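Local coordinates for PGRP-Hd - Peptidoglycan recognition protein homologue (Alvinella pompejana, PDB 3EP1) that probably recognises bacterial peptidoglycan as an innate-immunity protein of the amidase-like PGRP family in a heat-tolerant worm, at residues E15-I20 / A69-G74. Residues are numbered along the deposited sequence; the frame is centred on the assembly and turned at random.
Sequences EPRRQI and ADFKEG
Arg17 reaches from the loop ahead of strand 26-33 to the C-terminal end of helix 59-72, where its NH1 donates a bent hydrogen bond to Phe71 O (3.2 Å, N-H...O angle 140°). Phe71 O also accepts a bond from Gly74 N at 2.7 Å, from the opposite face of the carbonyl plane, one of the two bonds of the Schellman motif that ends the helix. Gly74 is at positive phi, and Gly74 C lies 3.5 Å from Arg17 NH1, at the edge of the guanidinium. NH1 also makes a weak bond to Asn75 O.

The remaining contact is van der Waals. Arg17 CG is anti to its own carbonyl carbon (chi1 -78°), which sends the extended chain past the Phe71 ring, the two side chains pointing in opposite directions. Phe71 CD1 sits over one face of the Arg17 guanidinium, 4.1 Å from Arg17 CZ, but the planes are 58° apart, far from a parallel stack. Phe71 CZ meets Glu15 O at 3.8 Å. A serine in place of Phe71 would probably open a gap beside the Arg17 chain and strip the ring from one guanidinium face, leaving the group held mainly by backbone carbonyls.

On this exposed surface, a cationic group meeting carbonyls at a helix C-terminus probably complements their partial negative charge, tying loop to helix.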
ATOM      1  N   GLU A  15       8.727 -16.316 -16.608  1.00 21.82           N
ATOM      2  CA  GLU A  15       9.455 -16.360 -15.349  1.00 23.99           C
ATOM      3  C   GLU A  15      10.871 -15.810 -15.495  1.00 23.49           C
ATOM      4  O   GLU A  15      11.467 -15.853 -16.567  1.00 19.91           O
ATOM      5  CB  GLU A  15       9.506 -17.788 -14.800  1.00 27.18           C
ATOM      6  CG  GLU A  15      10.319 -18.742 -15.641  1.00 32.17           C
ATOM      7  CD  GLU A  15      10.416 -20.123 -15.025  1.00 34.39           C
ATOM      8  OE1 GLU A  15      11.103 -20.976 -15.616  1.00 37.31           O
ATOM      9  OE2 GLU A  15       9.804 -20.360 -13.961  1.00 35.79           O
ATOM     10  N   PRO A  16      11.427 -15.279 -14.402  1.00 24.55           N
ATOM     11  CA  PRO A  16      12.779 -14.716 -14.417  1.00 26.43           C
ATOM     12  C   PRO A  16      13.815 -15.814 -14.646  1.00 27.88           C
ATOM     13  O   PRO A  16      13.600 -16.962 -14.252  1.00 28.70           O
ATOM     14  CB  PRO A  16      12.925 -14.114 -13.015  1.00 24.49           C
ATOM     15  CG  PRO A  16      11.516 -14.011 -12.496  1.00 24.89           C
ATOM     16  CD  PRO A  16      10.866 -15.240 -13.043  1.00 24.63           C
ATOM     17  N   ARG A  17      14.926 -15.474 -15.285  1.00 28.29           N
ATOM     18  CA  ARG A  17      15.976 -16.464 -15.476  1.00 29.96           C
ATOM     19  C   ARG A  17      16.430 -16.852 -14.075  1.00 29.80           C
ATOM     20  O   ARG A  17      16.553 -18.034 -13.750  1.00 30.41           O
ATOM     21  CB  ARG A  17      17.140 -15.865 -16.251  1.00 30.67           C
ATOM     22  CG  ARG A  17      16.877 -15.767 -17.723  1.00 32.27           C
ATOM     23  CD  ARG A  17      18.008 -15.075 -18.444  1.00 34.27           C
ATOM     24  NE  ARG A  17      17.882 -15.262 -19.889  1.00 35.14           N
ATOM     25  CZ  ARG A  17      18.282 -14.383 -20.799  1.00 33.84           C
ATOM     26  NH1 ARG A  17      18.837 -13.242 -20.418  1.00 32.43           N
ATOM     27  NH2 ARG A  17      18.118 -14.648 -22.089  1.00 34.70           N
ATOM     28  N   ARG A  18      16.663 -15.832 -13.249  1.00 29.80           N
ATOM     29  CA  ARG A  18      17.087 -15.998 -11.862  1.00 29.24           C
ATOM     30  C   ARG A  18      16.498 -14.845 -11.047  1.00 28.04           C
ATOM     31  O   ARG A  18      16.363 -13.728 -11.542  1.00 27.27           O
ATOM     32  CB  ARG A  18      18.621 -15.985 -11.766  1.00 31.85           C
ATOM     33  CG  ARG A  18      19.258 -14.686 -12.222  1.00 35.08           C
ATOM     34  CD  ARG A  18      20.719 -14.855 -12.688  1.00 37.96           C
ATOM     35  NE  ARG A  18      20.831 -15.818 -13.785  1.00 41.26           N
ATOM     36  CZ  ARG A  18      21.768 -15.791 -14.733  1.00 41.93           C
ATOM     37  NH1 ARG A  18      22.696 -14.837 -14.735  1.00 42.40           N
ATOM     38  NH2 ARG A  18      21.770 -16.722 -15.686  1.00 40.79           N
ATOM     39  N   GLN A  19      16.140 -15.122  -9.801  1.00 27.82           N
ATOM     40  CA  GLN A  19      15.557 -14.111  -8.934  1.00 28.16           C
ATOM     41  C   GLN A  19      16.431 -13.897  -7.704  1.00 28.53           C
ATOM     42  O   GLN A  19      16.566 -14.788  -6.869  1.00 30.89           O
ATOM     43  CB  GLN A  19      14.151 -14.545  -8.517  1.00 28.48           C
ATOM     44  CG  GLN A  19      13.502 -13.642  -7.493  1.00 32.89           C
ATOM     45  CD  GLN A  19      12.098 -14.089  -7.130  1.00 35.19           C
ATOM     46  OE1 GLN A  19      11.214 -14.143  -7.987  1.00 37.61           O
ATOM     47  NE2 GLN A  19      11.884 -14.410  -5.857  1.00 35.68           N
ATOM     48  N   ILE A  20      17.037 -12.720  -7.599  1.00 29.38           N
ATOM     49  CA  ILE A  20      17.884 -12.422  -6.455  1.00 29.65           C
ATOM     50  C   ILE A  20      17.108 -11.584  -5.449  1.00 31.30           C
ATOM     51  O   ILE A  20      16.680 -10.468  -5.756  1.00 31.63           O
ATOM     52  CB  ILE A  20      19.165 -11.667  -6.886  1.00 29.33           C
ATOM     53  CG1 ILE A  20      19.958 -12.527  -7.878  1.00 28.78           C
ATOM     54  CG2 ILE A  20      20.018 -11.334  -5.663  1.00 29.43           C
ATOM     55  CD1 ILE A  20      21.321 -11.956  -8.263  1.00 29.76           C
ATOM     56  N   ALA A  69      12.812  -7.411 -24.634  1.00 24.37           N
ATOM     57  CA  ALA A  69      13.984  -6.614 -24.959  1.00 24.29           C
ATOM     58  C   ALA A  69      15.055  -6.775 -23.889  1.00 26.53           C
ATOM     59  O   ALA A  69      16.247  -6.840 -24.192  1.00 27.72           O
ATOM     60  CB  ALA A  69      13.597  -5.142 -25.088  1.00 25.67           C
ATOM     61  N   ASP A  70      14.631  -6.847 -22.634  1.00 24.51           N
ATOM     62  CA  ASP A  70      15.584  -6.989 -21.552  1.00 22.99           C
ATOM     63  C   ASP A  70      16.244  -8.364 -21.558  1.00 21.98           C
ATOM     64  O   ASP A  70      17.439  -8.474 -21.301  1.00 21.00           O
ATOM     65  CB  ASP A  70      14.896  -6.692 -20.216  1.00 24.56           C
ATOM     66  CG  ASP A  70      14.433  -5.237 -20.116  1.00 25.71           C
ATOM     67  OD1 ASP A  70      13.856  -4.850 -19.084  1.00 24.95           O
ATOM     68  OD2 ASP A  70      14.648  -4.474 -21.077  1.00 27.05           O
ATOM     69  N   PHE A  71      15.476  -9.409 -21.851  1.00 19.65           N
ATOM     70  CA  PHE A  71      16.044 -10.749 -21.916  1.00 21.46           C
ATOM     71  C   PHE A  71      17.115 -10.767 -23.010  1.00 22.28           C
ATOM     72  O   PHE A  71      18.237 -11.199 -22.775  1.00 23.46           O
ATOM     73  CB  PHE A  71      14.969 -11.796 -22.248  1.00 19.43           C
ATOM     74  CG  PHE A  71      14.146 -12.229 -21.067  1.00 17.36           C
ATOM     75  CD1 PHE A  71      14.751 -12.548 -19.858  1.00 17.35           C
ATOM     76  CD2 PHE A  71      12.772 -12.373 -21.180  1.00 17.34           C
ATOM     77  CE1 PHE A  71      14.000 -13.009 -18.781  1.00 18.46           C
ATOM     78  CE2 PHE A  71      12.016 -12.833 -20.110  1.00 16.95           C
ATOM     79  CZ  PHE A  71      12.631 -13.153 -18.909  1.00 17.96           C
ATOM     80  N   LYS A  72      16.762 -10.277 -24.195  1.00 24.63           N
ATOM     81  CA  LYS A  72      17.691 -10.247 -25.326  1.00 26.95           C
ATOM     82  C   LYS A  72      19.036  -9.621 -24.990  1.00 27.03           C
ATOM     83  O   LYS A  72      20.070 -10.053 -25.493  1.00 25.59           O
ATOM     84  CB  LYS A  72      17.086  -9.488 -26.503  1.00 29.48           C
ATOM     85  CG  LYS A  72      16.016 -10.240 -27.267  1.00 33.24           C
ATOM     86  CD  LYS A  72      15.629  -9.455 -28.515  1.00 37.29           C
ATOM     87  CE  LYS A  72      14.904  -8.136 -28.184  1.00 39.22           C
ATOM     88  NZ  LYS A  72      13.426  -8.307 -27.931  1.00 39.39           N
ATOM     89  N   GLU A  73      19.018  -8.599 -24.142  1.00 25.63           N
ATOM     90  CA  GLU A  73      20.249  -7.922 -23.757  1.00 25.53           C
ATOM     91  C   GLU A  73      21.018  -8.640 -22.660  1.00 23.64           C
ATOM     92  O   GLU A  73      22.076  -8.178 -22.244  1.00 24.21           O
ATOM     93  CB  GLU A  73      19.943  -6.495 -23.315  1.00 27.05           C
ATOM     94  CG  GLU A  73      19.410  -5.611 -24.423  1.00 31.25           C
ATOM     95  CD  GLU A  73      19.051  -4.228 -23.922  1.00 34.62           C
ATOM     96  OE1 GLU A  73      19.939  -3.561 -23.341  1.00 36.92           O
ATOM     97  OE2 GLU A  73      17.881  -3.815 -24.103  1.00 35.76           O
ATOM     98  N   GLY A  74      20.482  -9.759 -22.178  1.00 22.18           N
ATOM     99  CA  GLY A  74      21.166 -10.513 -21.142  1.00 21.12           C
ATOM    100  C   GLY A  74      20.705 -10.328 -19.703  1.00 21.71           C
ATOM    101  O   GLY A  74      21.304 -10.899 -18.792  1.00 19.27           O
TER